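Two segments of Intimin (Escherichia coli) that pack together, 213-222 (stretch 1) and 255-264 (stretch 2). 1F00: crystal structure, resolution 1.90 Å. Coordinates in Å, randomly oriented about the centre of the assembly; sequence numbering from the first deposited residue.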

# COMPACT_ATOMS: atom_id res chain seq x y z
N SER A 213 -23.63 21.63 9.13
CA SER A 213 -24.31 21.25 10.35
C SER A 213 -23.41 20.37 11.20
O SER A 213 -22.33 19.97 10.77
CB SER A 213 -25.53 20.42 9.97
OG SER A 213 -25.10 19.32 9.17
N GLN A 214 -23.88 20.05 12.40
CA GLN A 214 -23.13 19.17 13.29
C GLN A 214 -23.07 17.80 12.62
O GLN A 214 -22.08 17.08 12.74
CB GLN A 214 -23.85 19.09 14.65
CG GLN A 214 -23.71 20.38 15.46
CD GLN A 214 -24.75 20.53 16.56
OE1 GLN A 214 -24.55 21.27 17.52
NE2 GLN A 214 -25.87 19.83 16.42
N ASN A 215 -24.12 17.46 11.88
CA ASN A 215 -24.17 16.17 11.17
C ASN A 215 -22.98 15.98 10.23
O ASN A 215 -22.36 14.92 10.21
CB ASN A 215 -25.49 16.07 10.40
CG ASN A 215 -25.65 14.74 9.68
OD1 ASN A 215 -25.03 14.50 8.65
ND2 ASN A 215 -26.48 13.87 10.24
N GLU A 216 -22.64 17.01 9.46
CA GLU A 216 -21.53 16.90 8.52
C GLU A 216 -20.20 16.56 9.20
O GLU A 216 -19.43 15.76 8.68
CB GLU A 216 -21.39 18.18 7.68
CG GLU A 216 -20.29 18.09 6.60
CD GLU A 216 -20.43 19.16 5.52
OE1 GLU A 216 -20.66 20.33 5.87
OE2 GLU A 216 -20.29 18.83 4.32
N LEU A 217 -19.94 17.16 10.36
CA LEU A 217 -18.69 16.88 11.08
C LEU A 217 -18.80 15.57 11.87
O LEU A 217 -17.79 14.89 12.09
CB LEU A 217 -18.33 18.03 12.02
CG LEU A 217 -17.85 19.33 11.34
CD1 LEU A 217 -17.34 20.30 12.38
CD2 LEU A 217 -16.76 19.01 10.34
N GLU A 218 -20.00 15.21 12.28
CA GLU A 218 -20.20 13.96 13.01
C GLU A 218 -19.79 12.80 12.11
O GLU A 218 -19.20 11.82 12.57
CB GLU A 218 -21.66 13.80 13.42
CG GLU A 218 -21.94 12.52 14.17
CD GLU A 218 -23.40 12.37 14.54
OE1 GLU A 218 -23.76 11.33 15.13
OE2 GLU A 218 -24.19 13.31 14.25
N ASN A 219 -20.09 12.91 10.82
CA ASN A 219 -19.72 11.86 9.89
C ASN A 219 -18.21 11.78 9.74
O ASN A 219 -17.66 10.71 9.47
CB ASN A 219 -20.41 12.07 8.53
CG ASN A 219 -21.86 11.60 8.55
OD1 ASN A 219 -22.14 10.46 8.94
ND2 ASN A 219 -22.78 12.46 8.13
N VAL A 220 -17.54 12.91 9.93
CA VAL A 220 -16.09 12.95 9.85
C VAL A 220 -15.52 12.15 11.04
O VAL A 220 -14.64 11.31 10.86
CB VAL A 220 -15.57 14.41 9.93
CG1 VAL A 220 -14.04 14.42 9.94
CG2 VAL A 220 -16.10 15.22 8.74
N PHE A 221 -16.04 12.42 12.23
CA PHE A 221 -15.60 11.72 13.44
C PHE A 221 -15.92 10.23 13.31
O PHE A 221 -15.14 9.37 13.71
CB PHE A 221 -16.32 12.29 14.67
CG PHE A 221 -15.88 11.67 15.97
CD1 PHE A 221 -14.79 12.18 16.66
CD2 PHE A 221 -16.54 10.56 16.48
CE1 PHE A 221 -14.35 11.58 17.85
CE2 PHE A 221 -16.11 9.95 17.67
CZ PHE A 221 -15.01 10.46 18.35
N LYS A 222 -17.08 9.93 12.72
CA LYS A 222 -17.51 8.55 12.51
C LYS A 222 -16.45 7.76 11.73
O LYS A 222 -16.13 6.62 12.05
CB LYS A 222 -18.83 8.54 11.75
CG LYS A 222 -19.41 7.15 11.51
CD LYS A 222 -20.67 7.22 10.64
CE LYS A 222 -21.71 8.17 11.23
NZ LYS A 222 -22.08 7.83 12.63
N ALA A 255 -24.48 30.35 17.23
CA ALA A 255 -24.24 29.26 16.30
C ALA A 255 -23.95 28.00 17.09
O ALA A 255 -23.71 28.05 18.30
CB ALA A 255 -23.04 29.58 15.39
N SER A 256 -24.01 26.86 16.40
CA SER A 256 -23.72 25.59 17.02
C SER A 256 -22.30 25.20 16.65
O SER A 256 -21.68 25.81 15.78
CB SER A 256 -24.71 24.52 16.54
OG SER A 256 -26.00 24.78 17.04
N THR A 257 -21.79 24.18 17.34
CA THR A 257 -20.45 23.69 17.08
C THR A 257 -20.40 22.17 17.25
O THR A 257 -21.31 21.56 17.84
CB THR A 257 -19.42 24.27 18.08
OG1 THR A 257 -19.73 23.78 19.40
CG2 THR A 257 -19.45 25.80 18.08
N TYR A 258 -19.35 21.58 16.72
CA TYR A 258 -19.12 20.15 16.86
C TYR A 258 -17.61 20.08 17.09
O TYR A 258 -16.85 20.85 16.51
CB TYR A 258 -19.49 19.37 15.60
CG TYR A 258 -19.35 17.88 15.79
CD1 TYR A 258 -20.37 17.13 16.40
CD2 TYR A 258 -18.20 17.22 15.38
CE1 TYR A 258 -20.23 15.75 16.59
CE2 TYR A 258 -18.04 15.84 15.58
CZ TYR A 258 -19.06 15.11 16.18
OH TYR A 258 -18.90 13.76 16.36
N ASP A 259 -17.20 19.16 17.95
CA ASP A 259 -15.80 19.03 18.31
C ASP A 259 -15.21 17.77 17.67
O ASP A 259 -15.62 16.66 18.01
CB ASP A 259 -15.70 18.97 19.84
CG ASP A 259 -14.30 19.21 20.35
OD1 ASP A 259 -14.17 19.93 21.37
OD2 ASP A 259 -13.34 18.68 19.76
N LEU A 260 -14.26 17.95 16.76
CA LEU A 260 -13.64 16.83 16.08
C LEU A 260 -12.78 15.95 16.99
O LEU A 260 -12.25 14.93 16.56
CB LEU A 260 -12.81 17.32 14.88
CG LEU A 260 -13.66 17.81 13.69
CD1 LEU A 260 -12.75 18.35 12.60
CD2 LEU A 260 -14.50 16.66 13.15
N VAL A 261 -12.64 16.36 18.25
CA VAL A 261 -11.89 15.56 19.22
C VAL A 261 -12.87 14.96 20.23
O VAL A 261 -12.90 13.75 20.43
CB VAL A 261 -10.84 16.38 20.00
CG1 VAL A 261 -10.32 15.55 21.18
CG2 VAL A 261 -9.66 16.73 19.09
N LYS A 262 -13.69 15.82 20.83
CA LYS A 262 -14.64 15.39 21.85
C LYS A 262 -16.08 15.15 21.39
O LYS A 262 -16.94 14.81 22.21
CB LYS A 262 -14.67 16.44 22.97
CG LYS A 262 -13.28 16.92 23.39
CD LYS A 262 -13.30 17.77 24.65
CE LYS A 262 -13.92 19.14 24.41
NZ LYS A 262 -13.68 20.03 25.59
N GLN A 263 -16.35 15.29 20.09
CA GLN A 263 -17.71 15.14 19.56
C GLN A 263 -18.42 16.33 20.20
O GLN A 263 -18.34 17.46 19.70
CB GLN A 263 -18.31 13.79 19.98
CG GLN A 263 -17.52 12.57 19.48
CD GLN A 263 -18.10 11.24 19.94
OE1 GLN A 263 -19.18 10.84 19.51
NE2 GLN A 263 -17.39 10.56 20.83
N ASN A 264 -19.13 16.10 21.31
CA ASN A 264 -19.75 17.18 22.07
C ASN A 264 -20.50 18.26 21.27
O ASN A 264 -20.10 19.43 21.29
CB ASN A 264 -18.65 17.84 22.91
CG ASN A 264 -19.18 18.71 24.04
OD1 ASN A 264 -18.57 19.72 24.39
ND2 ASN A 264 -20.29 18.30 24.64

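The helix of stretch 1 runs almost parallel to the strand at 255-259, with the two axes 8.1 Å apart at closest approach, and packs on it mainly through apolar and aromatic side chains. Ser213 stands just before the first turn and caps it: Ser213 OG accepts a weak hydrogen bond from Glu216 N at 3.4 Å, a role that suits a short hydroxyl side chain at a helix start. The CA-to-CB bond of Gln214 points sideways, but the long, largely extended side chain brings its end nearer, so that its amide group lies by the strand near Ser256 and Thr257. The backbone O of Gln214 sits over one face of the Tyr258 ring. Asn215 and Glu216 make no contact with stretch 2, as suits polar residues turned from the strand.

Leu217 points toward the strand and is buried. Leu217 CB packs 3.5 Å from Tyr258 CD2 and 4.2 Å from Leu260 CD2, so this apolar side chain meets both a ring and a branched leucine. One residue on, Glu218 CA lies 3.6 Å from Tyr258 CZ, over the same ring face as Gln214 O, and Glu218 CG is 3.9 Å from Tyr258 OH, while the extended side chain carries its carboxylate away, which suits an exposed acid. Asn219, also polar, makes no contact. Val220 CG1 comes within 3.9 Å of Leu260 CD2, a compact apolar fit in a buried site.

Phe221 has the largest covered area in stretch 1. Phe221 CB meets the edge of the Tyr258 ring, 3.4 Å from Tyr258 OH, and Phe221 CD1 lies 3.7 Å from Leu260 O. Over one face lies Gln263 CG, 3.5 Å from the centroid of the Phe221 ring and 12° off the normal, a CH-pi contact that lets the aliphatic part of a polar side chain cover the flat aromatic surface. Lys222 makes no contact with stretch 2 and stays exposed, as suits a charged chain.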